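PelD (PDB 4EU0) binds the second messenger cyclic di-GMP and takes part in pellicle formation in Pseudomonas aeruginosa, here as a piece holding its GAF and GGDEF-family domains. Local coordinates at residues A22-L27 and L46-Y51; T30-L35 and P59-G64; L110-G115 and L149-R154. One frame throughout, in Å; residues are numbered along the deposited sequence.

How the contacts relate
All three contacts lie in the GAF domain and reach the same five-stranded antiparallel sheet, away from the cyclic di-GMP site. Contacts 1 and 2 share neighbouring strands, 43-48 and 61-63, and consecutive helices, 23-26 and 28-39. Leu46 of contact 1 is paired with Leu60 and Ala61 of contact 2 through backbone atoms. Contact 3 sits on strand 106-111 and the end of helix 133-150; its Leu150 packs on Pro23 and Leu24 of contact 1. Each contact is partly buried. Contact 2 is van der Waals packing alone, buried Leu32 against backbone and CB atoms of an outermost strand. Contact 1 sets leucines beside a water-bridged salt bridge, and contact 3 rests on one charged hydrogen bond.

Contact 1. Residues A22-L27 and L46-Y51; sequences APLDAL and LYRVRY
The short helix 23-26 of the GAF domain is tied here to strand 43-48 of the central sheet by a salt bridge between Asp25 and Arg48. Arg48 NH2 is 3.2 Å from Asp25 OD2 and 3.3 Å from Asp25 OD1, so one nitrogen faces both oxygens. The carboxylate meets the edge of the guanidinium, with the two planes turned 73° apart, and the groups do not pair side by side. Two waters bridge the same residues. Water 1 donates to Asp25 OD1 and accepts from Arg48 NE, at 2.7 Å from that nitrogen. Water 2 accepts from Asp25 N and from Arg48 NH2, the latter at 2.6 Å. The bend of the arginine chain at chi3 (-64°) turns its end toward the helix. Leu24 CD2 lies over one guanidinium face, offset toward the rim, 3.9 Å from Arg48 NH1. The other methyl, Leu24 CD1, reaches Leu46 CD2 at 4.5 Å, a loose apolar touch. The contact thus passes from buried leucines to an exposed aspartate. Leu60, next to strand 61-63, packs on both Leu24 and Asp25. Leu150 of helix 133-150 also meets Leu24, while Leu27 leans on helix 2-16.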
ATOM      1  N   ALA A  22       7.420  14.135  14.264  1.00 52.65           N
ATOM      2  CA  ALA A  22       7.368  13.985  12.816  1.00 50.12           C
ATOM      3  C   ALA A  22       7.810  12.573  12.411  1.00 47.79           C
ATOM      4  O   ALA A  22       8.924  12.153  12.740  1.00 48.40           O
ATOM      5  CB  ALA A  22       8.232  15.046  12.151  1.00 50.98           C
ATOM      6  N   PRO A  23       6.930  11.837  11.702  1.00 45.32           N
ATOM      7  CA  PRO A  23       7.097  10.411  11.392  1.00 43.15           C
ATOM      8  C   PRO A  23       8.414  10.055  10.701  1.00 42.31           C
ATOM      9  O   PRO A  23       9.057   9.070  11.079  1.00 41.88           O
ATOM     10  CB  PRO A  23       5.917  10.121  10.459  1.00 41.44           C
ATOM     11  CG  PRO A  23       4.896  11.120  10.831  1.00 42.80           C
ATOM     12  CD  PRO A  23       5.663  12.360  11.160  1.00 44.67           C
ATOM     13  N   LEU A  24       8.807  10.842   9.705  1.00 41.93           N
ATOM     14  CA  LEU A  24      10.031  10.565   8.951  1.00 41.35           C
ATOM     15  C   LEU A  24      11.280  10.654   9.835  1.00 42.83           C
ATOM     16  O   LEU A  24      12.216   9.874   9.665  1.00 42.50           O
ATOM     17  CB  LEU A  24      10.145  11.483   7.723  1.00 41.23           C
ATOM     18  CG  LEU A  24      11.328  11.318   6.758  1.00 40.35           C
ATOM     19  CD1 LEU A  24      11.438   9.904   6.190  1.00 38.01           C
ATOM     20  CD2 LEU A  24      11.250  12.342   5.638  1.00 40.68           C
ATOM     21  N   ASP A  25      11.268  11.588  10.787  1.00 44.47           N
ATOM     22  CA  ASP A  25      12.358  11.763  11.750  1.00 46.31           C
ATOM     23  C   ASP A  25      12.470  10.603  12.736  1.00 46.21           C
ATOM     24  O   ASP A  25      13.553  10.042  12.922  1.00 46.79           O
ATOM     25  CB  ASP A  25      12.184  13.073  12.529  1.00 48.59           C
ATOM     26  CG  ASP A  25      12.423  14.300  11.678  1.00 49.91           C
ATOM     27  OD1 ASP A  25      13.317  14.262  10.805  1.00 50.59           O
ATOM     28  OD2 ASP A  25      11.725  15.315  11.892  1.00 52.44           O
ATOM     29  N   ALA A  26      11.347  10.260  13.365  1.00 45.44           N
ATOM     30  CA  ALA A  26      11.301   9.242  14.416  1.00 45.64           C
ATOM     31  C   ALA A  26      11.605   7.824  13.932  1.00 43.72           C
ATOM     32  O   ALA A  26      12.117   6.999  14.692  1.00 44.46           O
ATOM     33  CB  ALA A  26       9.950   9.276  15.117  1.00 45.84           C
ATOM     34  N   LEU A  27      11.281   7.540  12.675  1.00 41.37           N
ATOM     35  CA  LEU A  27      11.439   6.190  12.144  1.00 39.49           C
ATOM     36  C   LEU A  27      12.474   6.081  11.029  1.00 38.29           C
ATOM     37  O   LEU A  27      12.574   5.045  10.373  1.00 36.79           O
ATOM     38  CB  LEU A  27      10.083   5.621  11.720  1.00 38.21           C
ATOM     39  CG  LEU A  27       9.374   4.981  12.916  1.00 39.88           C
ATOM     40  CD1 LEU A  27       7.923   5.391  13.005  1.00 40.11           C
ATOM     41  CD2 LEU A  27       9.519   3.471  12.889  1.00 40.07           C
ATOM     42  N   LEU A  46      19.670   8.236   4.214  1.00 26.46           N
ATOM     43  CA  LEU A  46      18.280   8.642   4.025  1.00 25.93           C
ATOM     44  C   LEU A  46      18.130  10.134   4.301  1.00 27.29           C
ATOM     45  O   LEU A  46      18.550  10.620   5.351  1.00 29.18           O
ATOM     46  CB  LEU A  46      17.362   7.846   4.949  1.00 25.15           C
ATOM     47  CG  LEU A  46      15.850   8.014   4.750  1.00 23.84           C
ATOM     48  CD1 LEU A  46      15.370   7.418   3.422  1.00 23.88           C
ATOM     49  CD2 LEU A  46      15.113   7.377   5.909  1.00 24.73           C
ATOM     50  N   TYR A  47      17.527  10.850   3.354  1.00 27.48           N
ATOM     51  CA  TYR A  47      17.435  12.317   3.413  1.00 28.83           C
ATOM     52  C   TYR A  47      16.008  12.808   3.209  1.00 28.84           C
ATOM     53  O   TYR A  47      15.248  12.207   2.461  1.00 27.29           O
ATOM     54  CB  TYR A  47      18.339  12.940   2.347  1.00 29.43           C
ATOM     55  CG  TYR A  47      19.749  12.397   2.375  1.00 29.82           C
ATOM     56  CD1 TYR A  47      20.722  12.993   3.163  1.00 31.26           C
ATOM     57  CD2 TYR A  47      20.097  11.260   1.638  1.00 28.84           C
ATOM     58  CE1 TYR A  47      22.012  12.498   3.203  1.00 31.98           C
ATOM     59  CE2 TYR A  47      21.384  10.750   1.680  1.00 28.62           C
ATOM     60  CZ  TYR A  47      22.336  11.378   2.462  1.00 31.01           C
ATOM     61  OH  TYR A  47      23.619  10.892   2.507  1.00 30.88           O
ATOM     62  N   ARG A  48      15.647  13.905   3.872  1.00 30.50           N
ATOM     63  CA  ARG A  48      14.347  14.526   3.647  1.00 30.55           C
ATOM     64  C   ARG A  48      14.365  15.303   2.333  1.00 30.44           C
ATOM     65  O   ARG A  48      15.356  15.949   2.001  1.00 31.15           O
ATOM     66  CB  ARG A  48      13.968  15.457   4.805  1.00 32.34           C
ATOM     67  CG  ARG A  48      12.633  16.175   4.613  1.00 33.75           C
ATOM     68  CD  ARG A  48      12.365  17.227   5.685  1.00 39.16           C
ATOM     69  NE  ARG A  48      12.238  16.648   7.023  1.00 42.60           N
ATOM     70  CZ  ARG A  48      11.148  16.051   7.503  1.00 43.31           C
ATOM     71  NH1 ARG A  48      10.047  15.925   6.764  1.00 43.11           N
ATOM     72  NH2 ARG A  48      11.159  15.568   8.738  1.00 45.12           N
ATOM     73  N   VAL A  49      13.266  15.229   1.591  1.00 29.28           N
ATOM     74  CA  VAL A  49      13.115  16.007   0.368  1.00 29.86           C
ATOM     75  C   VAL A  49      12.070  17.101   0.584  1.00 31.54           C
ATOM     76  O   VAL A  49      10.959  16.819   1.031  1.00 30.67           O
ATOM     77  CB  VAL A  49      12.737  15.113  -0.831  1.00 28.44           C
ATOM     78  CG1 VAL A  49      12.429  15.950  -2.064  1.00 28.02           C
ATOM     79  CG2 VAL A  49      13.870  14.128  -1.126  1.00 26.60           C
ATOM     80  N   ARG A  50      12.446  18.339   0.266  1.00 34.12           N
ATOM     81  CA  ARG A  50      11.564  19.502   0.434  1.00 36.64           C
ATOM     82  C   ARG A  50      10.447  19.513  -0.609  1.00 36.68           C
ATOM     83  O   ARG A  50      10.444  18.701  -1.534  1.00 35.42           O
ATOM     84  CB  ARG A  50      12.355  20.808   0.355  1.00 38.95           C
ATOM     85  CG  ARG A  50      13.594  20.850   1.219  1.00 40.41           C
ATOM     86  CD  ARG A  50      14.106  22.274   1.361  1.00 45.07           C
ATOM     87  NE  ARG A  50      15.565  22.334   1.419  1.00 47.43           N
ATOM     88  CZ  ARG A  50      16.297  22.057   2.496  1.00 48.93           C
ATOM     89  NH1 ARG A  50      15.714  21.686   3.630  1.00 49.08           N
ATOM     90  NH2 ARG A  50      17.620  22.144   2.437  1.00 49.23           N
ATOM     91  N   TYR A  51       9.504  20.445  -0.461  1.00 38.77           N
ATOM     92  CA  TYR A  51       8.361  20.529  -1.368  1.00 39.31           C
ATOM     93  C   TYR A  51       8.765  20.799  -2.822  1.00 39.81           C
ATOM     94  O   TYR A  51       8.134  20.281  -3.746  1.00 39.06           O
ATOM     95  CB  TYR A  51       7.360  21.585  -0.886  1.00 41.11           C
ATOM     96  CG  TYR A  51       6.070  21.592  -1.673  1.00 41.58           C
ATOM     97  CD1 TYR A  51       5.183  20.519  -1.600  1.00 40.65           C
ATOM     98  CD2 TYR A  51       5.740  22.667  -2.496  1.00 44.06           C
ATOM     99  CE1 TYR A  51       3.995  20.518  -2.324  1.00 41.62           C
ATOM    100  CE2 TYR A  51       4.555  22.675  -3.224  1.00 44.69           C
ATOM    101  CZ  TYR A  51       3.690  21.600  -3.131  1.00 43.48           C
ATOM    102  OH  TYR A  51       2.519  21.593  -3.847  1.00 45.71           O
TER
HETATM  103  O   HOH W   1      13.792  16.263   9.230  1.00 23.59           O
HETATM  104  O   HOH W   2       9.872  13.737   9.969  1.00 29.63           O

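Contact 2. Residues T30-L35 and P59-G64; sequences TVLALL and PLATLG
With chi1 at 179° the Leu32 side chain extends away from its backbone N, and chi2 of 61° sets CD2 against the backbone of strand 61-63. This is helix-on-sheet packing in the GAF domain, between helix 28-39 and an outermost strand of the five-stranded antiparallel sheet. The short segments of helix and strand run in nearly the same direction, 30° apart, with their axes 8.4 Å from each other at closest approach. Leu32 CD2 does all the close touching. It lies over the strand backbone, 3.4 Å from Thr62 C and 3.5 Å from Ala61 C. Ala61 CB and Leu63 CB, both pointing toward the helix, flank it. Ala61 CB is 3.7 Å from Leu32 CD2. The CB of Thr62 points away from the helix, which leaves its backbone as the surface the leucine meets. Leu60 and Ala61 both face Leu46 of the neighbouring strand and form a classic beta bulge. Ala28 and Ala36 of the same helix extend the packing to Ala61 and Leu63, respectively. At the Leu63 end, the strand-facing methyl Leu32 CD2 stands 4.1 Å from Leu63 CB.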
ATOM      1  N   THR A  30      14.701   3.037  11.147  1.00 35.67           N
ATOM      2  CA  THR A  30      13.921   1.861  10.779  1.00 33.91           C
ATOM      3  C   THR A  30      13.681   1.806   9.273  1.00 31.58           C
ATOM      4  O   THR A  30      13.794   0.737   8.660  1.00 31.20           O
ATOM      5  CB  THR A  30      12.582   1.828  11.545  1.00 33.77           C
ATOM      6  OG1 THR A  30      12.849   1.684  12.946  1.00 36.25           O
ATOM      7  CG2 THR A  30      11.697   0.676  11.074  1.00 32.56           C
ATOM      8  N   VAL A  31      13.349   2.956   8.685  1.00 30.50           N
ATOM      9  CA  VAL A  31      13.103   3.046   7.243  1.00 28.28           C
ATOM     10  C   VAL A  31      14.367   2.659   6.481  1.00 27.93           C
ATOM     11  O   VAL A  31      14.332   1.806   5.591  1.00 27.02           O
ATOM     12  CB  VAL A  31      12.609   4.458   6.814  1.00 28.25           C
ATOM     13  CG1 VAL A  31      12.544   4.575   5.286  1.00 26.85           C
ATOM     14  CG2 VAL A  31      11.242   4.760   7.421  1.00 27.93           C
ATOM     15  N   LEU A  32      15.486   3.274   6.851  1.00 28.90           N
ATOM     16  CA  LEU A  32      16.771   2.938   6.247  1.00 28.72           C
ATOM     17  C   LEU A  32      17.142   1.459   6.424  1.00 28.82           C
ATOM     18  O   LEU A  32      17.593   0.813   5.472  1.00 28.24           O
ATOM     19  CB  LEU A  32      17.874   3.844   6.795  1.00 30.43           C
ATOM     20  CG  LEU A  32      19.287   3.582   6.263  1.00 30.88           C
ATOM     21  CD1 LEU A  32      19.354   3.770   4.753  1.00 30.26           C
ATOM     22  CD2 LEU A  32      20.255   4.492   6.952  1.00 33.73           C
ATOM     23  N   ALA A  33      16.939   0.929   7.631  1.00 29.35           N
ATOM     24  CA  ALA A  33      17.221  -0.483   7.921  1.00 29.67           C
ATOM     25  C   ALA A  33      16.425  -1.413   7.007  1.00 28.24           C
ATOM     26  O   ALA A  33      16.975  -2.375   6.468  1.00 28.29           O
ATOM     27  CB  ALA A  33      16.937  -0.805   9.383  1.00 31.00           C
ATOM     28  N   LEU A  34      15.137  -1.111   6.838  1.00 26.95           N
ATOM     29  CA  LEU A  34      14.261  -1.869   5.945  1.00 25.52           C
ATOM     30  C   LEU A  34      14.774  -1.836   4.507  1.00 24.67           C
ATOM     31  O   LEU A  34      14.895  -2.883   3.862  1.00 24.41           O
ATOM     32  CB  LEU A  34      12.827  -1.341   6.010  1.00 24.87           C
ATOM     33  CG  LEU A  34      11.912  -1.774   7.156  1.00 25.78           C
ATOM     34  CD1 LEU A  34      10.546  -1.103   6.993  1.00 26.29           C
ATOM     35  CD2 LEU A  34      11.762  -3.287   7.199  1.00 27.30           C
ATOM     36  N   LEU A  35      15.079  -0.637   4.015  1.00 24.33           N
ATOM     37  CA  LEU A  35      15.626  -0.474   2.670  1.00 23.73           C
ATOM     38  C   LEU A  35      16.966  -1.194   2.524  1.00 24.73           C
ATOM     39  O   LEU A  35      17.240  -1.797   1.483  1.00 24.42           O
ATOM     40  CB  LEU A  35      15.748   1.011   2.305  1.00 23.67           C
ATOM     41  CG  LEU A  35      14.414   1.721   2.004  1.00 22.92           C
ATOM     42  CD1 LEU A  35      14.534   3.213   2.208  1.00 23.17           C
ATOM     43  CD2 LEU A  35      13.942   1.401   0.581  1.00 22.11           C
ATOM     44  N   PRO A  59      21.771  14.329   6.934  1.00 47.23           N
ATOM     45  CA  PRO A  59      21.220  12.975   6.814  1.00 45.32           C
ATOM     46  C   PRO A  59      20.306  12.608   7.982  1.00 45.16           C
ATOM     47  O   PRO A  59      20.652  12.858   9.139  1.00 46.84           O
ATOM     48  CB  PRO A  59      22.470  12.078   6.817  1.00 45.83           C
ATOM     49  CG  PRO A  59      23.650  13.012   6.691  1.00 47.24           C
ATOM     50  CD  PRO A  59      23.204  14.305   7.275  1.00 48.87           C
ATOM     51  N   LEU A  60      19.146  12.030   7.674  1.00 42.97           N
ATOM     52  CA  LEU A  60      18.212  11.581   8.702  1.00 42.66           C
ATOM     53  C   LEU A  60      18.710  10.305   9.365  1.00 42.78           C
ATOM     54  O   LEU A  60      18.449  10.067  10.547  1.00 43.59           O
ATOM     55  CB  LEU A  60      16.818  11.349   8.108  1.00 40.85           C
ATOM     56  CG  LEU A  60      16.100  12.541   7.472  1.00 40.91           C
ATOM     57  CD1 LEU A  60      14.884  12.071   6.694  1.00 39.16           C
ATOM     58  CD2 LEU A  60      15.706  13.567   8.524  1.00 42.92           C
ATOM     59  N   ALA A  61      19.413   9.488   8.579  1.00 41.90           N
ATOM     60  CA  ALA A  61      20.004   8.229   9.029  1.00 42.20           C
ATOM     61  C   ALA A  61      21.039   7.775   8.005  1.00 41.90           C
ATOM     62  O   ALA A  61      20.899   8.052   6.809  1.00 40.63           O
ATOM     63  CB  ALA A  61      18.936   7.157   9.218  1.00 40.94           C
ATOM     64  N   THR A  62      22.076   7.086   8.483  1.00 43.02           N
ATOM     65  CA  THR A  62      23.159   6.605   7.622  1.00 43.13           C
ATOM     66  C   THR A  62      23.500   5.132   7.873  1.00 43.31           C
ATOM     67  O   THR A  62      23.316   4.617   8.977  1.00 44.01           O
ATOM     68  CB  THR A  62      24.440   7.452   7.783  1.00 44.94           C
ATOM     69  OG1 THR A  62      24.920   7.356   9.128  1.00 47.02           O
ATOM     70  CG2 THR A  62      24.173   8.909   7.448  1.00 45.00           C
ATOM     71  N   LEU A  63      23.980   4.465   6.828  1.00 42.81           N
ATOM     72  CA  LEU A  63      24.440   3.082   6.915  1.00 43.59           C
ATOM     73  C   LEU A  63      25.839   2.994   6.317  1.00 44.72           C
ATOM     74  O   LEU A  63      26.092   3.545   5.246  1.00 43.94           O
ATOM     75  CB  LEU A  63      23.481   2.137   6.177  1.00 41.75           C
ATOM     76  CG  LEU A  63      23.887   0.660   6.079  1.00 42.69           C
ATOM     77  CD1 LEU A  63      23.532  -0.104   7.351  1.00 44.14           C
ATOM     78  CD2 LEU A  63      23.251   0.004   4.865  1.00 40.94           C
ATOM     79  N   GLY A  64      26.738   2.306   7.017  1.00 46.77           N
ATOM     80  CA  GLY A  64      28.138   2.208   6.609  1.00 48.59           C
ATOM     81  C   GLY A  64      28.848   3.540   6.755  1.00 49.97           C
ATOM     82  O   GLY A  64      28.341   4.451   7.419  1.00 50.13           O
TER

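Contact 3. Residues L110-G115 and L149-R154; sequences LVDTDG and LLQSDR
Asp112 and Gln151 bring their side chains together at about a right angle, with the carboxylate and amide planes 33° apart. One short hydrogen bond joins them: Gln151 NE2 donates to Asp112 OD2 at 2.6 Å. The bond is somewhat bent, with an N-H...O angle of 149°. It uses the anti lone pair of OD2, on the side away from OD1. The oxygen lies slightly out of the amide plane of Gln151. Behind the polar ends, nearer the backbones, Asp112 CB is 4.0 Å from Gln151 CG. The glutamine chain bends at chi2 (-68°), which swings its amide over to the aspartate. The other carboxylate oxygen serves its own loop. Asp112 OD1 accepts from Asp114 N at 2.8 Å, from above the carboxylate plane, and closes an Asx turn. OD1 also accepts from the backbone N of Arg116. A type I beta turn spans Asp112 to Gly115, so the carboxylate both braces this turn and holds Gln151. The contact ties the beta-hairpin turn between strands 106-111 and 117-123 of the GAF-domain sheet to the C-terminal end of helix 133-150. Leu118 of strand 117-123 packs against Asp112, Leu150 and Gln151, and helix 162-181 meets Thr113 and Leu149.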
ATOM      1  N   LEU A 110      11.342   8.279  -2.176  1.00 18.62           N
ATOM      2  CA  LEU A 110      10.178   7.740  -1.490  1.00 18.23           C
ATOM      3  C   LEU A 110       9.012   8.651  -1.851  1.00 18.17           C
ATOM      4  O   LEU A 110       8.943   9.808  -1.415  1.00 19.64           O
ATOM      5  CB  LEU A 110      10.408   7.676   0.027  1.00 18.81           C
ATOM      6  CG  LEU A 110      11.319   6.615   0.650  1.00 18.77           C
ATOM      7  CD1 LEU A 110      12.803   6.740   0.257  1.00 19.46           C
ATOM      8  CD2 LEU A 110      11.179   6.699   2.156  1.00 20.01           C
ATOM      9  N   VAL A 111       8.130   8.133  -2.700  1.00 17.30           N
ATOM     10  CA  VAL A 111       7.083   8.931  -3.328  1.00 17.36           C
ATOM     11  C   VAL A 111       5.715   8.388  -2.927  1.00 17.02           C
ATOM     12  O   VAL A 111       5.435   7.203  -3.129  1.00 16.34           O
ATOM     13  CB  VAL A 111       7.202   8.908  -4.877  1.00 17.15           C
ATOM     14  CG1 VAL A 111       6.256   9.919  -5.510  1.00 17.30           C
ATOM     15  CG2 VAL A 111       8.632   9.184  -5.334  1.00 17.77           C
ATOM     16  N   ASP A 112       4.875   9.250  -2.355  1.00 18.51           N
ATOM     17  CA  ASP A 112       3.516   8.846  -1.990  1.00 18.26           C
ATOM     18  C   ASP A 112       2.597   8.688  -3.212  1.00 18.10           C
ATOM     19  O   ASP A 112       3.001   8.971  -4.344  1.00 17.79           O
ATOM     20  CB  ASP A 112       2.914   9.769  -0.895  1.00 19.13           C
ATOM     21  CG  ASP A 112       2.516  11.158  -1.405  1.00 21.84           C
ATOM     22  OD1 ASP A 112       2.392  11.388  -2.630  1.00 21.47           O
ATOM     23  OD2 ASP A 112       2.310  12.052  -0.549  1.00 26.72           O
ATOM     24  N   THR A 113       1.374   8.211  -2.978  1.00 18.12           N
ATOM     25  CA  THR A 113       0.422   7.985  -4.074  1.00 18.68           C
ATOM     26  C   THR A 113      -0.006   9.268  -4.814  1.00 20.21           C
ATOM     27  O   THR A 113      -0.598   9.183  -5.884  1.00 20.72           O
ATOM     28  CB  THR A 113      -0.849   7.219  -3.611  1.00 17.37           C
ATOM     29  OG1 THR A 113      -1.496   7.941  -2.554  1.00 17.96           O
ATOM     30  CG2 THR A 113      -0.511   5.789  -3.142  1.00 17.47           C
ATOM     31  N   ASP A 114       0.285  10.444  -4.256  1.00 21.44           N
ATOM     32  CA  ASP A 114      -0.035  11.715  -4.922  1.00 23.77           C
ATOM     33  C   ASP A 114       1.129  12.208  -5.775  1.00 24.09           C
ATOM     34  O   ASP A 114       1.006  13.194  -6.510  1.00 25.23           O
ATOM     35  CB  ASP A 114      -0.369  12.804  -3.902  1.00 25.13           C
ATOM     36  CG  ASP A 114      -1.641  12.529  -3.129  1.00 27.56           C
ATOM     37  OD1 ASP A 114      -2.588  11.931  -3.681  1.00 29.28           O
ATOM     38  OD2 ASP A 114      -1.694  12.940  -1.956  1.00 30.17           O
ATOM     39  N   GLY A 115       2.267  11.538  -5.654  1.00 23.14           N
ATOM     40  CA  GLY A 115       3.459  11.947  -6.386  1.00 23.59           C
ATOM     41  C   GLY A 115       4.369  12.887  -5.612  1.00 24.42           C
ATOM     42  O   GLY A 115       5.286  13.464  -6.188  1.00 25.73           O
ATOM     43  N   LEU A 149       2.763   5.238   4.165  1.00 19.29           N
ATOM     44  CA  LEU A 149       2.611   5.029   5.595  1.00 20.90           C
ATOM     45  C   LEU A 149       2.916   6.292   6.411  1.00 22.99           C
ATOM     46  O   LEU A 149       2.292   6.539   7.450  1.00 24.00           O
ATOM     47  CB  LEU A 149       3.459   3.832   6.048  1.00 20.38           C
ATOM     48  CG  LEU A 149       2.935   2.445   5.642  1.00 19.26           C
ATOM     49  CD1 LEU A 149       3.905   1.356   6.056  1.00 22.06           C
ATOM     50  CD2 LEU A 149       1.555   2.172   6.239  1.00 20.03           C
ATOM     51  N   LEU A 150       3.850   7.104   5.917  1.00 24.68           N
ATOM     52  CA  LEU A 150       4.236   8.344   6.586  1.00 27.38           C
ATOM     53  C   LEU A 150       3.171   9.443   6.477  1.00 28.82           C
ATOM     54  O   LEU A 150       3.158  10.380   7.278  1.00 30.64           O
ATOM     55  CB  LEU A 150       5.581   8.844   6.047  1.00 28.02           C
ATOM     56  CG  LEU A 150       6.785   7.914   6.231  1.00 27.20           C
ATOM     57  CD1 LEU A 150       7.974   8.428   5.441  1.00 27.67           C
ATOM     58  CD2 LEU A 150       7.146   7.763   7.707  1.00 28.62           C
ATOM     59  N   GLN A 151       2.268   9.309   5.507  1.00 28.90           N
ATOM     60  CA  GLN A 151       1.256  10.340   5.239  1.00 30.83           C
ATOM     61  C   GLN A 151       0.013  10.300   6.132  1.00 31.73           C
ATOM     62  O   GLN A 151      -0.932  11.068   5.915  1.00 32.41           O
ATOM     63  CB  GLN A 151       0.841  10.321   3.760  1.00 30.00           C
ATOM     64  CG  GLN A 151       1.904  10.844   2.793  1.00 31.25           C
ATOM     65  CD  GLN A 151       2.175  12.344   2.921  1.00 33.82           C
ATOM     66  OE1 GLN A 151       1.983  12.941   3.977  1.00 37.31           O
ATOM     67  NE2 GLN A 151       2.641  12.951   1.837  1.00 34.60           N
ATOM     68  N   SER A 152       0.014   9.434   7.144  1.00 32.25           N
ATOM     69  CA  SER A 152      -1.130   9.331   8.068  1.00 33.26           C
ATOM     70  C   SER A 152      -1.344  10.576   8.947  1.00 35.33           C
ATOM     71  O   SER A 152      -2.420  10.760   9.531  1.00 36.31           O
ATOM     72  CB  SER A 152      -1.029   8.058   8.920  1.00 32.83           C
ATOM     73  OG  SER A 152      -0.005   8.173   9.889  1.00 34.65           O
ATOM     74  N   ASP A 153      -0.329  11.435   9.034  1.00 36.21           N
ATOM     75  CA  ASP A 153      -0.448  12.700   9.764  1.00 38.00           C
ATOM     76  C   ASP A 153      -1.189  13.791   8.970  1.00 38.09           C
ATOM     77  O   ASP A 153      -1.229  14.952   9.394  1.00 40.41           O
ATOM     78  CB  ASP A 153       0.936  13.201  10.209  1.00 39.46           C
ATOM     79  CG  ASP A 153       1.855  13.545   9.033  1.00 39.14           C
ATOM     80  OD1 ASP A 153       1.584  13.114   7.889  1.00 37.93           O
ATOM     81  OD2 ASP A 153       2.864  14.250   9.261  1.00 41.35           O
ATOM     82  N   ARG A 154      -1.757  13.416   7.823  1.00 35.83           N
ATOM     83  CA  ARG A 154      -2.454  14.362   6.943  1.00 35.42           C
ATOM     84  C   ARG A 154      -3.961  14.109   6.872  1.00 34.45           C
ATOM     85  O   ARG A 154      -4.724  14.959   6.393  1.00 34.98           O
ATOM     86  CB  ARG A 154      -1.855  14.336   5.529  1.00 34.63           C
ATOM     87  CG  ARG A 154      -0.436  14.909   5.408  1.00 35.42           C
ATOM     88  CD  ARG A 154      -0.389  16.383   5.787  1.00 38.39           C
ATOM     89  NE  ARG A 154       0.815  17.053   5.290  1.00 39.27           N
ATOM     90  CZ  ARG A 154       1.954  17.179   5.965  1.00 41.45           C
ATOM     91  NH1 ARG A 154       2.076  16.670   7.185  1.00 42.86           N
ATOM     92  NH2 ARG A 154       2.982  17.815   5.412  1.00 41.89           N
TER